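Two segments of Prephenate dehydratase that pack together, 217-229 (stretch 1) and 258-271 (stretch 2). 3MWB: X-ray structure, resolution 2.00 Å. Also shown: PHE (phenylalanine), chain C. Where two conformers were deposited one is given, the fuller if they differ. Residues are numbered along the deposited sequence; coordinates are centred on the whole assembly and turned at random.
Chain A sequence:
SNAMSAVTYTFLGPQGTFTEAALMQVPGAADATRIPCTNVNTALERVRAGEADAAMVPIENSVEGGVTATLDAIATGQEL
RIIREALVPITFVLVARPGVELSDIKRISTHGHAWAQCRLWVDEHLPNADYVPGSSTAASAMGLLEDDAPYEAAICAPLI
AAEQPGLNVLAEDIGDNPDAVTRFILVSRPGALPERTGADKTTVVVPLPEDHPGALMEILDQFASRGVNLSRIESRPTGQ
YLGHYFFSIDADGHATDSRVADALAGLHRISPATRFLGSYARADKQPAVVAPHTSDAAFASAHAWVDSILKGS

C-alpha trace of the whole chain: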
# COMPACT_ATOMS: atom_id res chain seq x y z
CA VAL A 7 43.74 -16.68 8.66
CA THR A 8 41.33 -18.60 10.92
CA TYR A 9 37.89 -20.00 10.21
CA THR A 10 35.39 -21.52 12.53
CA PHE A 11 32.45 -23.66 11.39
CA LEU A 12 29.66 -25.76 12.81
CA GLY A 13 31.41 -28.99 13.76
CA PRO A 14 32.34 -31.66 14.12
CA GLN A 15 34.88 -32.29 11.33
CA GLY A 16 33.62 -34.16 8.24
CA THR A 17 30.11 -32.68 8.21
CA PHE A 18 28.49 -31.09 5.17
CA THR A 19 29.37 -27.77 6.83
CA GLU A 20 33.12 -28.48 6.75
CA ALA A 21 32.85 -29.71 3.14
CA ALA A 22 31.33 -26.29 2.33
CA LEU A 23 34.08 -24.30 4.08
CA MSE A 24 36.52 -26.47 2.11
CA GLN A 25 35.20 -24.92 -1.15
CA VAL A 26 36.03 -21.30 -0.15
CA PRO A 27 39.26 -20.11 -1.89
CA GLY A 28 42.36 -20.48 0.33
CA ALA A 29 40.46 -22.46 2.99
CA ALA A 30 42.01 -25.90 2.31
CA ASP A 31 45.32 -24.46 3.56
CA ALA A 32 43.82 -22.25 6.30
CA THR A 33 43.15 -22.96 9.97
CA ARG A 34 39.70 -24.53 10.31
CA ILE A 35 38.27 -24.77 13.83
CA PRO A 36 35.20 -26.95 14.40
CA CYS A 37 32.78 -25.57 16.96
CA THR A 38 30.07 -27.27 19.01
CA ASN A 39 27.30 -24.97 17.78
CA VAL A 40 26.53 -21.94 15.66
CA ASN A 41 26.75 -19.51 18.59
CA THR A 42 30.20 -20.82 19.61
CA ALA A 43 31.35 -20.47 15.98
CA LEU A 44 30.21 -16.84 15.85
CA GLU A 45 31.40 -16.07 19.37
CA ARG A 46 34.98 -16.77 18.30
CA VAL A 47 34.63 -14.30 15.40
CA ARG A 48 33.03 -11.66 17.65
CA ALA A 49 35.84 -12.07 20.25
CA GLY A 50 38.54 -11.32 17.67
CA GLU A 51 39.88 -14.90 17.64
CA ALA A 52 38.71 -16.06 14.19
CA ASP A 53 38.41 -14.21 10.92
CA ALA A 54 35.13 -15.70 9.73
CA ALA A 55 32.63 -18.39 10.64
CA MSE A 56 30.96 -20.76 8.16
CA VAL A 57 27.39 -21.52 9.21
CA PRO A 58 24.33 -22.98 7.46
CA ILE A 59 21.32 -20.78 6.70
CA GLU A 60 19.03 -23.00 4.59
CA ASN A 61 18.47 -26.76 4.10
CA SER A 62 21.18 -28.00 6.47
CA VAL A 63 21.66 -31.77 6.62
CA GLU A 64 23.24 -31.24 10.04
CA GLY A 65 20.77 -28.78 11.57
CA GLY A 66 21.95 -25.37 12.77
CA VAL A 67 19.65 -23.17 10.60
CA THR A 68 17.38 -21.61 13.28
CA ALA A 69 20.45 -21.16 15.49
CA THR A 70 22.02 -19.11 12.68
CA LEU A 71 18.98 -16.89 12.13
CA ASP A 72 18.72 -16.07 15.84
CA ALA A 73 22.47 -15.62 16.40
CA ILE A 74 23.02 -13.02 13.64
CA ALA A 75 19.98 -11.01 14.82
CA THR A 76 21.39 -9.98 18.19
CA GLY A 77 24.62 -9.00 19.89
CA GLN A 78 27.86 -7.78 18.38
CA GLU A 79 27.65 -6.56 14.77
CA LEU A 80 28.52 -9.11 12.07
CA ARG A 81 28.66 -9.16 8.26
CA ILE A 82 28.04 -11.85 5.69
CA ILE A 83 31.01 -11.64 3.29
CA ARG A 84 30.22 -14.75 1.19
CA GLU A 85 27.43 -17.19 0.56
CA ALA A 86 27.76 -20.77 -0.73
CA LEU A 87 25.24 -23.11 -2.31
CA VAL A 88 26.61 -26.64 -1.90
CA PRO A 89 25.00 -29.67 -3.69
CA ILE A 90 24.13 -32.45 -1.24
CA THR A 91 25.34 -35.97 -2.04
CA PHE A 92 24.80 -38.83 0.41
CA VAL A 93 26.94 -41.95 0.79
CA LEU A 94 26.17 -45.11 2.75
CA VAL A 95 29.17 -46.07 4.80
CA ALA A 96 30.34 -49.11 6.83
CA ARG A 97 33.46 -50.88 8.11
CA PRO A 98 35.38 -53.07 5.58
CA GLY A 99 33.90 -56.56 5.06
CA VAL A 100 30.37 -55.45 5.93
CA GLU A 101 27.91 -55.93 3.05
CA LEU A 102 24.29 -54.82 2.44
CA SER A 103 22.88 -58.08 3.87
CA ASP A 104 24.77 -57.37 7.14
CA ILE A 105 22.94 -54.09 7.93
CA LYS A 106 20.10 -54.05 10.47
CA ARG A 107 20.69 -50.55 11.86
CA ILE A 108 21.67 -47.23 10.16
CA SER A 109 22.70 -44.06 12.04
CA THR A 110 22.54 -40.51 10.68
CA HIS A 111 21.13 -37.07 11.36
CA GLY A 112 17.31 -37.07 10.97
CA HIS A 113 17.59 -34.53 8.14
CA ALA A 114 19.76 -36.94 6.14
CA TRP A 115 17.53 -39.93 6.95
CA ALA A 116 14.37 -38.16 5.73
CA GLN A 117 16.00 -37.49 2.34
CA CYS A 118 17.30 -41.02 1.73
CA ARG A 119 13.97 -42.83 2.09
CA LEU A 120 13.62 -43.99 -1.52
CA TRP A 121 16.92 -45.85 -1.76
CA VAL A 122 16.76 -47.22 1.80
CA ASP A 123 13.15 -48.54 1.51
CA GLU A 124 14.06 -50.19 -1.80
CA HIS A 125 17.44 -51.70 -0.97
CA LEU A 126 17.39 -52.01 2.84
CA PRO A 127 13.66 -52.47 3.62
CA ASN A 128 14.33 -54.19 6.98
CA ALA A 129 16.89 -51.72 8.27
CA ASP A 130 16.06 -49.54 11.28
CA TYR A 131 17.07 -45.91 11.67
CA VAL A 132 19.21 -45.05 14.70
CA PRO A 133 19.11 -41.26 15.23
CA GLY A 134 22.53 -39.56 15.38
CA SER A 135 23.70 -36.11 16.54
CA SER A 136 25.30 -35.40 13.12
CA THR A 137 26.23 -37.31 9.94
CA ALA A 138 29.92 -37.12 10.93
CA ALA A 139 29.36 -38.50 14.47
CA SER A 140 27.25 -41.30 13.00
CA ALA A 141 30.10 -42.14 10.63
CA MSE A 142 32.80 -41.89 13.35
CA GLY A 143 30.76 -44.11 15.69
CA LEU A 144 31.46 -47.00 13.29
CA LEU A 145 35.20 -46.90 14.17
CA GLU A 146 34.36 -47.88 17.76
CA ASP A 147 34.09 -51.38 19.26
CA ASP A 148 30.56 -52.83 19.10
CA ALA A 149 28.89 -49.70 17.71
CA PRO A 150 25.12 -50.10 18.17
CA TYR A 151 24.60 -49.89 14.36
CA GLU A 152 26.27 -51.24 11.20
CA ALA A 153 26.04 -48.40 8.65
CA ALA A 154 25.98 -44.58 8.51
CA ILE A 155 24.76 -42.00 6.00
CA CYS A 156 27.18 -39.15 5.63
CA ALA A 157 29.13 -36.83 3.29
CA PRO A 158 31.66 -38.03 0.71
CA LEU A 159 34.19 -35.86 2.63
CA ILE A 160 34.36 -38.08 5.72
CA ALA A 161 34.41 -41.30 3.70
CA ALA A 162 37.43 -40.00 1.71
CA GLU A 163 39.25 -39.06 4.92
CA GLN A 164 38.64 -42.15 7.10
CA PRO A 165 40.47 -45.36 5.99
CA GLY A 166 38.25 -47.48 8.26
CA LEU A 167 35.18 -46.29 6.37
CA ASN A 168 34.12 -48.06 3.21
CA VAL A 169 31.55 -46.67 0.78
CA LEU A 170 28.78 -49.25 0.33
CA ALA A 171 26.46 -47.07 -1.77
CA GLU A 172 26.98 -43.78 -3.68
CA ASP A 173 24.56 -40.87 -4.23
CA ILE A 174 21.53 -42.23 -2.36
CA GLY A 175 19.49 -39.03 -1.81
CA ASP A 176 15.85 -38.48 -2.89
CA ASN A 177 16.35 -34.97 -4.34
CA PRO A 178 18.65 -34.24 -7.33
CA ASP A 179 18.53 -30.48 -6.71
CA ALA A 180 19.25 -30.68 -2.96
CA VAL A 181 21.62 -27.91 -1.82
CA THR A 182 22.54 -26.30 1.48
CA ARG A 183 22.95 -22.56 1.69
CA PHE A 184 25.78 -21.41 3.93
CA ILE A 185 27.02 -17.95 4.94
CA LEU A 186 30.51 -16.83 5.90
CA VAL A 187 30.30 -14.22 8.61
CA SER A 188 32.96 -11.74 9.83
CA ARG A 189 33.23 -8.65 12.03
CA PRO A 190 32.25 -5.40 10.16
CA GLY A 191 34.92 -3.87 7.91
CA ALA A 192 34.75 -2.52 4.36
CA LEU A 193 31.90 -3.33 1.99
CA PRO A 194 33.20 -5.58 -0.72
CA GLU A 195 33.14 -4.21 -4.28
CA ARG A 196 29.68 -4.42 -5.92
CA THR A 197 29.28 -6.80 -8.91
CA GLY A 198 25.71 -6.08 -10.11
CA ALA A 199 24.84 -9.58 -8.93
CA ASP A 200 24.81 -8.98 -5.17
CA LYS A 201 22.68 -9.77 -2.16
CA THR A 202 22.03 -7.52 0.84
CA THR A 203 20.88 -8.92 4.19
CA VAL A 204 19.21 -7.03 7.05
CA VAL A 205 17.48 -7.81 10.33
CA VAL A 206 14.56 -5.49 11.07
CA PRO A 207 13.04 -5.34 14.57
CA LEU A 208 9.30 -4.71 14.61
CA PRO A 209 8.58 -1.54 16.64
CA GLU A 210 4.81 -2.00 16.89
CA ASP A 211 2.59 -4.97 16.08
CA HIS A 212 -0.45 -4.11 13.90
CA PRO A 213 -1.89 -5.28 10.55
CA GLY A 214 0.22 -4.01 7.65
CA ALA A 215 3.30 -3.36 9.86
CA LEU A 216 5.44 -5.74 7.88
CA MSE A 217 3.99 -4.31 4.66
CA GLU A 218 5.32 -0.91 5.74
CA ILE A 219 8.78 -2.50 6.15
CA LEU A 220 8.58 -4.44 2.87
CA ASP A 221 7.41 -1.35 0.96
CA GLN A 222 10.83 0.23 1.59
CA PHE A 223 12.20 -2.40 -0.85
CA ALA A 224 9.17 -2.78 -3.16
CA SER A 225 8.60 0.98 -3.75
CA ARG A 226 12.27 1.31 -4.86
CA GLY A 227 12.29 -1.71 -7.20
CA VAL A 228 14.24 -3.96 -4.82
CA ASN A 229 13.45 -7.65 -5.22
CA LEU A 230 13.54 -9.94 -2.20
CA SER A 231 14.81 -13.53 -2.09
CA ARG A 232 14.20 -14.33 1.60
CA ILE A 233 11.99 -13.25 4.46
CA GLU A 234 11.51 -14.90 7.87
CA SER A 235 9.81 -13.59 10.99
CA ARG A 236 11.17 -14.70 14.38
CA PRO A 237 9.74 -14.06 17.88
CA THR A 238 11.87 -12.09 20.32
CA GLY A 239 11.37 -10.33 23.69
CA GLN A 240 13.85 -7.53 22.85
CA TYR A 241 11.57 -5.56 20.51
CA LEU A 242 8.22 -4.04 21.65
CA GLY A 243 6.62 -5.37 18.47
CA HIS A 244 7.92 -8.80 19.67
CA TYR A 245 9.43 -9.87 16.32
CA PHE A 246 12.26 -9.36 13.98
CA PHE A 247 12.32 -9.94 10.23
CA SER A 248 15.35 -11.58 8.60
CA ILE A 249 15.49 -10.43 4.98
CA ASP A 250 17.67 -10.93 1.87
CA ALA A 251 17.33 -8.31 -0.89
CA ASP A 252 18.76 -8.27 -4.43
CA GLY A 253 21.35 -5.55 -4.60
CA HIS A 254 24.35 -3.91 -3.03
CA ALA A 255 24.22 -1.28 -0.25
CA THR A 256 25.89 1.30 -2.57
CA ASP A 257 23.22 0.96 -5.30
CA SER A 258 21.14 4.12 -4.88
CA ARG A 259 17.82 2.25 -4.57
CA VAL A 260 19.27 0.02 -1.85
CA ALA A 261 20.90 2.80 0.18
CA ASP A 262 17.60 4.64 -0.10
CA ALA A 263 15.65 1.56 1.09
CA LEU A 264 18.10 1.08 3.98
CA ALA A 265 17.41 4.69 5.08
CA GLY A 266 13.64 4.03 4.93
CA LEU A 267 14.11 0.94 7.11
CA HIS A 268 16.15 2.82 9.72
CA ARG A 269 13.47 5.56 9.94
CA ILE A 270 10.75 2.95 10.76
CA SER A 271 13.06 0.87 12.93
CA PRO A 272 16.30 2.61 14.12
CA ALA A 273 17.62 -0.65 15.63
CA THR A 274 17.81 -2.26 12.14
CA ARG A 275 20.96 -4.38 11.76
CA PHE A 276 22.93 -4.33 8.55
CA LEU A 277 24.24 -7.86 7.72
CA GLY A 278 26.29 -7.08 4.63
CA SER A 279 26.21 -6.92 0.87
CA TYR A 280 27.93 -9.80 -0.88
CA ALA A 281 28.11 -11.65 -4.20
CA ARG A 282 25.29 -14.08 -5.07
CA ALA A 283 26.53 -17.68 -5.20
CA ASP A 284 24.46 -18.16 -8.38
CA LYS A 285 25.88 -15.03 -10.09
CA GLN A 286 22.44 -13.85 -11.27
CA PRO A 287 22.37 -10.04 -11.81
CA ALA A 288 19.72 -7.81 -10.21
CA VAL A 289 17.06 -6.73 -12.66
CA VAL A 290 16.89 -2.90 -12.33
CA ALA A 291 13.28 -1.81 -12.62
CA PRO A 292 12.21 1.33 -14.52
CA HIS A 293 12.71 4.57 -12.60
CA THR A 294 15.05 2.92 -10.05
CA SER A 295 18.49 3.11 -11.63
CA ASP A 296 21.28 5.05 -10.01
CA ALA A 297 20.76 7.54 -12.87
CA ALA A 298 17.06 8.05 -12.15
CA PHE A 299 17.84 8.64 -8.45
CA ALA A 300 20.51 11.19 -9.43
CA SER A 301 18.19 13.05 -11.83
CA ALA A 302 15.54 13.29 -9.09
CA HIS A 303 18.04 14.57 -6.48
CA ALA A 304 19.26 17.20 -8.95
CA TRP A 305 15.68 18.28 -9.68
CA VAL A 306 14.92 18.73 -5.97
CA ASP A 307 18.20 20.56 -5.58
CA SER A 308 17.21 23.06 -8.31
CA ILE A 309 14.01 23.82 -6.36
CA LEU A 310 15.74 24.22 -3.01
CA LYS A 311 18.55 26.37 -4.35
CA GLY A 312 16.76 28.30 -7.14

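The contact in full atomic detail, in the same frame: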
# COMPACT_ATOMS: atom_id res chain seq x y z
N MSE A 217 4.16 -4.95 5.96
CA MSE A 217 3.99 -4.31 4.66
C MSE A 217 4.71 -2.97 4.60
O MSE A 217 5.38 -2.69 3.60
CB MSE A 217 2.52 -4.10 4.35
CG MSE A 217 1.85 -5.36 3.84
SE MSE A 217 0.52 -4.84 2.57
CE MSE A 217 1.54 -3.50 1.62
N GLU A 218 4.59 -2.17 5.66
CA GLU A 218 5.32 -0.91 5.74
C GLU A 218 6.83 -1.14 5.61
O GLU A 218 7.50 -0.38 4.94
CB GLU A 218 4.99 -0.16 7.04
CG GLU A 218 5.47 1.30 7.07
CD GLU A 218 5.29 1.98 8.44
OE1 GLU A 218 5.04 1.26 9.44
OE2 GLU A 218 5.41 3.23 8.51
N ILE A 219 7.35 -2.19 6.24
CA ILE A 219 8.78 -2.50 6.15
C ILE A 219 9.15 -3.01 4.75
O ILE A 219 10.15 -2.58 4.14
CB ILE A 219 9.20 -3.51 7.26
CG1 ILE A 219 9.20 -2.81 8.63
CG2 ILE A 219 10.58 -4.11 6.97
CD1 ILE A 219 9.10 -3.80 9.84
N LEU A 220 8.33 -3.89 4.20
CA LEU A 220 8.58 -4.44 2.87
C LEU A 220 8.48 -3.40 1.74
O LEU A 220 9.24 -3.46 0.76
CB LEU A 220 7.69 -5.65 2.61
CG LEU A 220 8.02 -6.85 3.52
CD1 LEU A 220 7.57 -8.15 2.92
CD2 LEU A 220 9.52 -6.94 3.83
N ASP A 221 7.59 -2.43 1.93
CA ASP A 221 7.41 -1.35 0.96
C ASP A 221 8.69 -0.54 0.75
O ASP A 221 8.88 -0.02 -0.34
CB ASP A 221 6.26 -0.41 1.36
CG ASP A 221 5.73 0.38 0.17
OD1 ASP A 221 5.38 -0.25 -0.84
OD2 ASP A 221 5.67 1.63 0.24
N GLN A 222 9.55 -0.46 1.76
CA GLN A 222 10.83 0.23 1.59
C GLN A 222 11.62 -0.37 0.42
O GLN A 222 12.20 0.38 -0.37
CB GLN A 222 11.66 0.23 2.87
CG GLN A 222 11.00 0.90 4.07
CD GLN A 222 10.46 2.28 3.76
OE1 GLN A 222 11.17 3.14 3.23
NE2 GLN A 222 9.20 2.51 4.10
N PHE A 223 11.60 -1.70 0.29
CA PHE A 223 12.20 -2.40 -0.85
C PHE A 223 11.33 -2.33 -2.11
O PHE A 223 11.81 -1.96 -3.18
CB PHE A 223 12.51 -3.86 -0.48
CG PHE A 223 13.59 -4.00 0.58
CD1 PHE A 223 14.90 -3.65 0.31
CD2 PHE A 223 13.28 -4.51 1.84
CE1 PHE A 223 15.90 -3.78 1.28
CE2 PHE A 223 14.26 -4.64 2.81
CZ PHE A 223 15.58 -4.29 2.53
N ALA A 224 10.04 -2.67 -1.99
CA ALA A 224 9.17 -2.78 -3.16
C ALA A 224 8.99 -1.45 -3.89
O ALA A 224 9.04 -1.42 -5.12
CB ALA A 224 7.81 -3.41 -2.79
N SER A 225 8.79 -0.36 -3.15
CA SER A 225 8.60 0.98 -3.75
C SER A 225 9.85 1.53 -4.47
O SER A 225 9.74 2.51 -5.20
CB SER A 225 8.10 1.99 -2.70
OG SER A 225 9.15 2.37 -1.84
N ARG A 226 11.02 0.91 -4.23
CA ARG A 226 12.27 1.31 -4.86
C ARG A 226 12.81 0.24 -5.82
O ARG A 226 13.99 0.23 -6.17
CB ARG A 226 13.29 1.66 -3.77
CG ARG A 226 12.92 2.95 -2.98
CD ARG A 226 13.81 3.10 -1.79
NE ARG A 226 13.51 4.29 -1.01
CZ ARG A 226 12.71 4.34 0.05
NH1 ARG A 226 12.09 3.25 0.48
NH2 ARG A 226 12.54 5.49 0.70
N GLY A 227 11.95 -0.68 -6.22
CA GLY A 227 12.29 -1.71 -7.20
C GLY A 227 13.25 -2.78 -6.71
O GLY A 227 13.94 -3.40 -7.52
N VAL A 228 13.32 -2.98 -5.39
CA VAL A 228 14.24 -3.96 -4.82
C VAL A 228 13.54 -5.28 -4.55
O VAL A 228 12.67 -5.37 -3.67
CB VAL A 228 14.92 -3.47 -3.52
CG1 VAL A 228 15.83 -4.57 -3.02
CG2 VAL A 228 15.73 -2.19 -3.76
N ASN A 229 13.94 -6.29 -5.33
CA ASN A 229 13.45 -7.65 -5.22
C ASN A 229 13.99 -8.36 -3.99
O ASN A 229 15.19 -8.26 -3.66
CB ASN A 229 13.87 -8.42 -6.47
CG ASN A 229 13.03 -9.63 -6.72
OD1 ASN A 229 11.81 -9.56 -6.76
ND2 ASN A 229 13.69 -10.76 -6.91
N SER A 258 21.92 3.01 -5.44
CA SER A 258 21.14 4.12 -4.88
C SER A 258 19.80 3.66 -4.33
O SER A 258 19.37 4.14 -3.28
CB SER A 258 20.95 5.22 -5.92
OG SER A 258 22.19 5.77 -6.34
N ARG A 259 19.14 2.71 -5.01
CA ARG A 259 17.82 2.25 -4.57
C ARG A 259 17.93 1.47 -3.26
O ARG A 259 17.00 1.45 -2.48
CB ARG A 259 17.12 1.40 -5.65
CG ARG A 259 17.86 0.11 -5.97
CD ARG A 259 17.33 -0.59 -7.25
NE ARG A 259 18.04 -1.86 -7.45
CZ ARG A 259 19.27 -1.99 -7.96
NH1 ARG A 259 19.96 -0.92 -8.36
NH2 ARG A 259 19.83 -3.20 -8.08
N VAL A 260 19.08 0.85 -3.03
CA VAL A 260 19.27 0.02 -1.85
C VAL A 260 19.63 0.90 -0.66
O VAL A 260 19.07 0.72 0.41
CB VAL A 260 20.34 -1.08 -2.07
CG1 VAL A 260 20.55 -1.89 -0.77
CG2 VAL A 260 19.93 -2.02 -3.25
N ALA A 261 20.57 1.83 -0.84
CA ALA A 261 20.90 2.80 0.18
C ALA A 261 19.64 3.54 0.59
O ALA A 261 19.42 3.78 1.78
CB ALA A 261 21.99 3.80 -0.29
N ASP A 262 18.84 3.94 -0.39
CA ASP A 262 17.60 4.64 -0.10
C ASP A 262 16.64 3.78 0.73
O ASP A 262 16.10 4.26 1.73
CB ASP A 262 16.93 5.15 -1.38
CG ASP A 262 16.11 6.39 -1.14
OD1 ASP A 262 16.69 7.41 -0.69
OD2 ASP A 262 14.88 6.36 -1.42
N ALA A 263 16.46 2.53 0.33
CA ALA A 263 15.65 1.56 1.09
C ALA A 263 16.17 1.37 2.51
O ALA A 263 15.38 1.36 3.44
CB ALA A 263 15.56 0.21 0.37
N LEU A 264 17.49 1.21 2.66
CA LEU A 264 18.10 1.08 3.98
C LEU A 264 17.75 2.29 4.87
O LEU A 264 17.46 2.11 6.06
CB LEU A 264 19.63 0.89 3.88
CG LEU A 264 20.11 -0.44 3.25
CD1 LEU A 264 21.61 -0.40 2.91
CD2 LEU A 264 19.77 -1.68 4.14
N ALA A 265 17.79 3.49 4.31
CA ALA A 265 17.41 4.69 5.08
C ALA A 265 15.95 4.63 5.52
O ALA A 265 15.63 4.97 6.66
CB ALA A 265 17.70 5.96 4.31
N GLY A 266 15.09 4.17 4.63
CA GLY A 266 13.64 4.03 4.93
C GLY A 266 13.40 3.06 6.08
O GLY A 266 12.53 3.28 6.92
N LEU A 267 14.19 1.98 6.09
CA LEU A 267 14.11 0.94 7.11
C LEU A 267 14.53 1.50 8.46
O LEU A 267 13.88 1.25 9.45
CB LEU A 267 15.00 -0.26 6.74
CG LEU A 267 14.56 -1.19 5.61
CD1 LEU A 267 15.61 -2.26 5.38
CD2 LEU A 267 13.21 -1.84 5.91
N HIS A 268 15.64 2.24 8.49
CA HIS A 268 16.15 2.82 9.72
C HIS A 268 15.12 3.81 10.31
O HIS A 268 14.90 3.82 11.53
CB HIS A 268 17.50 3.50 9.47
CG HIS A 268 18.14 4.05 10.70
ND1 HIS A 268 19.20 3.42 11.33
CD2 HIS A 268 17.92 5.18 11.40
CE1 HIS A 268 19.57 4.13 12.38
NE2 HIS A 268 18.81 5.21 12.44
N ARG A 269 14.48 4.62 9.46
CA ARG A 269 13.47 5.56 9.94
C ARG A 269 12.34 4.84 10.68
O ARG A 269 11.95 5.27 11.77
CB ARG A 269 12.97 6.48 8.81
CG ARG A 269 14.04 7.48 8.33
CD ARG A 269 13.53 8.52 7.32
NE ARG A 269 12.84 7.97 6.14
CZ ARG A 269 13.42 7.69 4.98
NH1 ARG A 269 14.73 7.88 4.81
NH2 ARG A 269 12.69 7.23 3.97
N ILE A 270 11.84 3.74 10.13
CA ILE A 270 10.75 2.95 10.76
C ILE A 270 11.24 2.22 12.02
O ILE A 270 10.52 2.12 13.03
CB ILE A 270 10.21 1.86 9.80
CG1 ILE A 270 9.51 2.48 8.59
CG2 ILE A 270 9.24 0.89 10.52
CD1 ILE A 270 9.35 1.47 7.43
N SER A 271 12.47 1.73 11.92
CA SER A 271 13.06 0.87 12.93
C SER A 271 14.56 1.19 13.09
O SER A 271 15.40 0.56 12.44
CB SER A 271 12.85 -0.60 12.54
OG SER A 271 13.23 -1.48 13.57
N PHE C . 10.84 -11.33 -4.89
CA PHE C . 9.40 -11.05 -4.54
C PHE C . 9.28 -9.74 -3.77
O PHE C . 8.18 -9.40 -3.26
CB PHE C . 8.75 -12.21 -3.74
CG PHE C . 9.55 -12.68 -2.53
CD1 PHE C . 9.59 -11.93 -1.35
CD2 PHE C . 10.26 -13.90 -2.59
CE1 PHE C . 10.33 -12.35 -0.24
CE2 PHE C . 11.00 -14.35 -1.48
CZ PHE C . 11.04 -13.56 -0.30
OXT PHE C . 10.30 -9.03 -3.61

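Stretch 1 enters as a helix already under way at Met217 and gives way to a turn and loop that runs to Asn229. Stretch 2 is helical from Ser258 to Ile270, and Ser271 is the first residue to leave helical phi/psi. The two helices run nearly antiparallel, with 162° between their directions and a closest axis approach of 8.6 Å. Together the stretches bury 722 Å², both sides summed.

Because the helices run in opposed directions, residue numbers rise along one as they fall along the other. Ile219 lies near Leu267, with 6.4 Å between their CA atoms. Gln222 faces Ala263 at 5.0 Å, CA to CA, and Arg226 lies beside Arg259 at 5.6 Å, CA to CA. A type I turn from Ala224 to Gly227 redirects the first chain. Gly227 has phi 71°, a value that by itself favours glycine. The turn does not end the contact, because Val228 also points toward the second helix.

The close approach near Gln222 relies on small residues. The backbone O of Gln222 is 3.4 Å from Ala263 CB. The Gln222 side chain is a knob in a hole formed by Ala263, Gly266, Leu267 and Ile270. Gln222 OE1 lies 3.1 Å from Gly266 CA. A CB on Gly266 would fall 1.8 Å from Gln222 OE1, a clash, so the bare glycine leaves room for the amide. On the same amide, Gln222 NE2 is 3.5 Å from Ile270 CD1 and makes a weak hydrogen bond to Glu218 O, also at 3.5 Å.

Arg226 is the polar centre of the contact and has the largest covered area, 103 Å². Arg226 NE donates a short hydrogen bond of 2.5 Å to Asp262 OD2, nearly straight at 165°, as part of a salt bridge. Arg226 NH2 adds a weak bond to Asp262 OD2 at 3.3 Å. Arg226 NH1 turns back to its own stretch. Arg226 NH1 donates to Gln222 O at 3.0 Å and to Gln222 OE1 at 2.9 Å. The guanidinium thus ties the Gln222 knob to the acid on the opposing helix. Ala263 CA and Asp262 C lie over one face of this group. Arg269 brings a like charge close: Arg269 NH2 is 3.7 Å from Arg226 NH2.

Apolar contacts fill the rest of the interface, to one side of the Arg226 guanidinium. Ile219 CG2 meets Leu267 CD2 at 3.6 Å, and Ile219 CG1 is 4.2 Å from Ile270 CG2. The Ile270 methyl CD1 also packs against the backbone, 3.6 Å from Glu218 O. The CB of Phe223 points sideways, but its ring comes nearer the second helix. There, Phe223 CZ is 3.5 Å from Leu267 CD1, and Phe223 CD1 is 3.9 Å from Ala263 CB. Past the turn, Val228 CG2 packs 3.8 Å from Arg259 CG and 4.2 Å from Val260 CG2.

Asn229 lies outside the contact. Asn229 OD1 accepts a 2.8 Å hydrogen bond from N of the bound phenylalanine, so the ligand sits just beyond the packed segment.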